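Local coordinates for extracellular solute-binding protein family 1 (Pseudothermotoga lettingae, PDB 5CI5) that binds alpha-D-tagatose and, as an extracellular solute-binding protein, probably delivers sugar to an ABC transporter, at residues G76-V90 with G299-N311. Residues are numbered along the deposited sequence; the frame is centred on the assembly and turned at random.
Sequences GKGPDLAFADLGGWV and GGWALVIPSSSPN. With T6T (alpha-D-tagatopyranose), chain C.
D85 CB lies over the face of the W301 six-membered ring, 4.0 Å from its centroid, and also over the face of W89, toward which W301 turns an edge, planes 83° apart. At another edge W301 NE1 donates to T6T O2 (2.9 Å). The F83 ring completes the aromatic cluster obliquely, 37° from the indole plane, its CD2 against W301 CB. With CG anti to the backbone N (chi1 -159°), D85 reaches the sugar: OD1 accepts from T6T O4 (2.6 Å), OD2 from T6T O5 (2.7 Å). G300 N donates to the same O4, bridging the segments, and G87 N closes an Asx turn on D85 OD1. An alanine in place of W301 would probably leave T6T O2 without this donor and open a gap between D85, W89 and F83. Adjacent strand ends thus line the sugar pocket, consistent with a solute-binding-protein cleft. A84 with A302 and A82 with V304 are antiparallel hydrogen-bonded pairs, and L86 N donates to G300 O. At the far end D80 OD1 accepts from S309 OG (2.7 Å), OD2 from N311 ND2 (3.1 Å). Strand 81-85 lies between strands 25-30 and 298-304, helix 62-75 packing on A82 and W89, helix 312-322 on L81 and L303.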
# COMPACT_ATOMS: atom_id res chain seq x y z
N GLY A 76 -12.99 -18.31 -13.51
CA GLY A 76 -12.56 -18.19 -14.90
C GLY A 76 -13.20 -17.07 -15.67
O GLY A 76 -13.18 -17.07 -16.90
N LYS A 77 -13.77 -16.10 -14.95
CA LYS A 77 -14.53 -15.01 -15.54
C LYS A 77 -14.02 -13.61 -15.11
O LYS A 77 -13.08 -13.50 -14.34
CB LYS A 77 -16.00 -15.13 -15.16
CG LYS A 77 -16.62 -16.48 -15.48
CD LYS A 77 -16.60 -16.75 -16.97
CE LYS A 77 -17.31 -18.06 -17.28
NZ LYS A 77 -17.34 -18.33 -18.74
N GLY A 78 -14.63 -12.55 -15.64
CA GLY A 78 -14.33 -11.19 -15.22
C GLY A 78 -13.38 -10.43 -16.13
O GLY A 78 -13.74 -10.15 -17.29
N PRO A 79 -12.18 -10.07 -15.64
CA PRO A 79 -11.37 -9.15 -16.44
C PRO A 79 -10.38 -9.80 -17.42
O PRO A 79 -9.94 -10.95 -17.24
CB PRO A 79 -10.60 -8.38 -15.36
CG PRO A 79 -10.35 -9.42 -14.36
CD PRO A 79 -11.58 -10.27 -14.30
N ASP A 80 -10.01 -9.04 -18.45
CA ASP A 80 -8.89 -9.37 -19.32
C ASP A 80 -7.59 -8.77 -18.78
O ASP A 80 -6.52 -9.31 -19.04
CB ASP A 80 -9.15 -8.86 -20.72
CG ASP A 80 -10.44 -9.41 -21.29
OD1 ASP A 80 -10.56 -10.64 -21.28
OD2 ASP A 80 -11.32 -8.63 -21.70
N LEU A 81 -7.69 -7.64 -18.08
CA LEU A 81 -6.56 -6.98 -17.43
C LEU A 81 -7.02 -6.54 -16.06
O LEU A 81 -8.10 -5.98 -15.94
CB LEU A 81 -6.07 -5.78 -18.25
CG LEU A 81 -4.72 -5.19 -17.84
CD1 LEU A 81 -3.58 -6.14 -18.07
CD2 LEU A 81 -4.50 -3.86 -18.60
N ALA A 82 -6.25 -6.84 -15.01
CA ALA A 82 -6.68 -6.56 -13.63
C ALA A 82 -5.55 -5.98 -12.82
O ALA A 82 -4.41 -6.40 -12.95
CB ALA A 82 -7.17 -7.84 -12.91
N PHE A 83 -5.90 -5.01 -11.99
CA PHE A 83 -5.02 -4.57 -10.92
C PHE A 83 -4.80 -5.70 -9.93
O PHE A 83 -5.74 -6.39 -9.55
CB PHE A 83 -5.63 -3.36 -10.21
CG PHE A 83 -5.15 -2.04 -10.74
CD1 PHE A 83 -5.27 -1.70 -12.09
CD2 PHE A 83 -4.58 -1.11 -9.87
CE1 PHE A 83 -4.81 -0.48 -12.56
CE2 PHE A 83 -4.11 0.09 -10.33
CZ PHE A 83 -4.22 0.41 -11.67
N ALA A 84 -3.56 -5.86 -9.48
CA ALA A 84 -3.23 -6.83 -8.43
C ALA A 84 -2.18 -6.19 -7.54
O ALA A 84 -1.20 -5.60 -8.01
CB ALA A 84 -2.73 -8.14 -9.02
N ASP A 85 -2.39 -6.29 -6.24
CA ASP A 85 -1.49 -5.70 -5.23
C ASP A 85 -0.07 -6.29 -5.32
O ASP A 85 0.11 -7.50 -5.41
CB ASP A 85 -2.11 -5.91 -3.85
CG ASP A 85 -1.60 -4.97 -2.81
OD1 ASP A 85 -0.38 -4.66 -2.79
OD2 ASP A 85 -2.44 -4.54 -1.98
N LEU A 86 0.94 -5.43 -5.31
CA LEU A 86 2.31 -5.89 -5.24
C LEU A 86 2.60 -6.66 -3.95
O LEU A 86 3.60 -7.39 -3.86
CB LEU A 86 3.27 -4.70 -5.39
CG LEU A 86 3.24 -3.96 -6.74
CD1 LEU A 86 4.37 -2.94 -6.74
CD2 LEU A 86 3.35 -4.91 -7.93
N GLY A 87 1.73 -6.51 -2.96
CA GLY A 87 1.87 -7.23 -1.70
C GLY A 87 1.34 -8.65 -1.75
O GLY A 87 0.35 -8.99 -1.09
N GLY A 88 2.02 -9.48 -2.53
CA GLY A 88 1.81 -10.92 -2.49
C GLY A 88 0.74 -11.50 -3.38
O GLY A 88 0.61 -12.74 -3.49
N TRP A 89 -0.09 -10.67 -4.01
CA TRP A 89 -1.18 -11.26 -4.79
C TRP A 89 -0.67 -11.99 -6.03
O TRP A 89 -1.24 -13.02 -6.41
CB TRP A 89 -2.20 -10.23 -5.25
CG TRP A 89 -2.93 -9.47 -4.18
CD1 TRP A 89 -2.62 -9.37 -2.83
CD2 TRP A 89 -4.12 -8.70 -4.37
NE1 TRP A 89 -3.53 -8.55 -2.20
CE2 TRP A 89 -4.46 -8.13 -3.12
CE3 TRP A 89 -4.93 -8.44 -5.47
CZ2 TRP A 89 -5.57 -7.31 -2.96
CZ3 TRP A 89 -6.02 -7.61 -5.31
CH2 TRP A 89 -6.34 -7.06 -4.06
N VAL A 90 0.35 -11.46 -6.70
CA VAL A 90 0.75 -12.06 -7.97
C VAL A 90 1.32 -13.47 -7.75
O VAL A 90 0.91 -14.43 -8.41
CB VAL A 90 1.71 -11.11 -8.73
CG1 VAL A 90 2.26 -11.79 -9.94
CG2 VAL A 90 0.92 -9.89 -9.15
N GLY A 299 4.99 -0.96 -1.44
CA GLY A 299 3.67 -1.27 -1.96
C GLY A 299 3.45 -0.82 -3.39
O GLY A 299 4.35 -0.32 -4.07
N GLY A 300 2.22 -1.02 -3.86
CA GLY A 300 1.83 -0.64 -5.20
C GLY A 300 0.91 -1.66 -5.84
O GLY A 300 0.39 -2.57 -5.16
N TRP A 301 0.71 -1.50 -7.15
CA TRP A 301 -0.19 -2.36 -7.93
C TRP A 301 0.45 -2.72 -9.26
O TRP A 301 1.12 -1.89 -9.87
CB TRP A 301 -1.54 -1.68 -8.17
CG TRP A 301 -2.24 -1.48 -6.88
CD1 TRP A 301 -1.99 -0.49 -5.98
CD2 TRP A 301 -3.23 -2.33 -6.29
NE1 TRP A 301 -2.77 -0.67 -4.86
CE2 TRP A 301 -3.54 -1.79 -5.03
CE3 TRP A 301 -3.89 -3.49 -6.71
CZ2 TRP A 301 -4.50 -2.35 -4.19
CZ3 TRP A 301 -4.82 -4.06 -5.87
CH2 TRP A 301 -5.10 -3.50 -4.61
N ALA A 302 0.23 -3.97 -9.68
CA ALA A 302 0.62 -4.47 -10.99
C ALA A 302 -0.61 -4.72 -11.85
O ALA A 302 -1.72 -4.89 -11.33
CB ALA A 302 1.42 -5.77 -10.87
N LEU A 303 -0.39 -4.74 -13.15
CA LEU A 303 -1.38 -5.16 -14.13
C LEU A 303 -1.12 -6.63 -14.47
O LEU A 303 0.00 -7.01 -14.79
CB LEU A 303 -1.31 -4.30 -15.39
CG LEU A 303 -1.42 -2.81 -15.14
CD1 LEU A 303 -1.09 -2.03 -16.41
CD2 LEU A 303 -2.81 -2.47 -14.66
N VAL A 304 -2.16 -7.45 -14.36
CA VAL A 304 -2.05 -8.89 -14.65
C VAL A 304 -3.11 -9.29 -15.66
O VAL A 304 -4.13 -8.65 -15.78
CB VAL A 304 -2.18 -9.78 -13.38
CG1 VAL A 304 -1.18 -9.32 -12.33
CG2 VAL A 304 -3.60 -9.78 -12.82
N ILE A 305 -2.83 -10.37 -16.39
CA ILE A 305 -3.72 -10.91 -17.42
C ILE A 305 -4.13 -12.31 -17.02
O ILE A 305 -3.27 -13.19 -16.96
CB ILE A 305 -3.03 -10.93 -18.79
CG1 ILE A 305 -2.67 -9.51 -19.22
CG2 ILE A 305 -3.92 -11.62 -19.83
CD1 ILE A 305 -1.79 -9.46 -20.43
N PRO A 306 -5.42 -12.55 -16.76
CA PRO A 306 -5.82 -13.89 -16.36
C PRO A 306 -5.57 -14.90 -17.48
O PRO A 306 -5.78 -14.60 -18.65
CB PRO A 306 -7.32 -13.75 -16.06
CG PRO A 306 -7.47 -12.30 -15.68
CD PRO A 306 -6.56 -11.61 -16.66
N SER A 307 -5.13 -16.10 -17.10
CA SER A 307 -4.86 -17.16 -18.05
C SER A 307 -6.15 -17.59 -18.77
O SER A 307 -6.09 -18.17 -19.85
CB SER A 307 -4.24 -18.33 -17.31
OG SER A 307 -5.14 -18.77 -16.31
N SER A 308 -7.31 -17.31 -18.17
CA SER A 308 -8.59 -17.67 -18.79
C SER A 308 -9.12 -16.61 -19.76
O SER A 308 -10.18 -16.81 -20.37
CB SER A 308 -9.63 -17.94 -17.71
OG SER A 308 -9.30 -19.15 -17.03
N SER A 309 -8.42 -15.49 -19.90
CA SER A 309 -8.90 -14.43 -20.78
C SER A 309 -8.84 -14.83 -22.25
O SER A 309 -7.82 -15.36 -22.72
CB SER A 309 -8.09 -13.16 -20.57
OG SER A 309 -8.41 -12.20 -21.56
N PRO A 310 -9.92 -14.53 -23.00
CA PRO A 310 -9.90 -14.71 -24.45
C PRO A 310 -9.27 -13.53 -25.22
O PRO A 310 -9.25 -13.56 -26.45
CB PRO A 310 -11.39 -14.83 -24.80
CG PRO A 310 -12.06 -13.96 -23.82
CD PRO A 310 -11.22 -14.00 -22.54
N ASN A 311 -8.81 -12.51 -24.50
CA ASN A 311 -8.34 -11.27 -25.10
C ASN A 311 -6.92 -10.92 -24.66
O ASN A 311 -6.64 -9.77 -24.32
CB ASN A 311 -9.27 -10.11 -24.73
CG ASN A 311 -10.67 -10.28 -25.28
OD1 ASN A 311 -10.86 -10.60 -26.45
ND2 ASN A 311 -11.66 -10.05 -24.44
O3 T6T C . 0.56 0.29 -0.96
C3 T6T C . -0.57 -0.10 -1.74
C4 T6T C . -0.80 -1.60 -1.53
O4 T6T C . 0.40 -2.33 -1.82
C5 T6T C . -1.24 -1.82 -0.10
O5 T6T C . -1.49 -3.21 0.14
C6 T6T C . -2.48 -0.98 0.21
O6 T6T C . -2.17 0.40 0.00
C2 T6T C . -1.76 0.70 -1.33
O2 T6T C . -2.84 0.43 -2.23
C1 T6T C . -1.46 2.21 -1.37
O1 T6T C . -0.98 2.65 -2.59
O HOH W 1 -12.20 -15.11 -18.70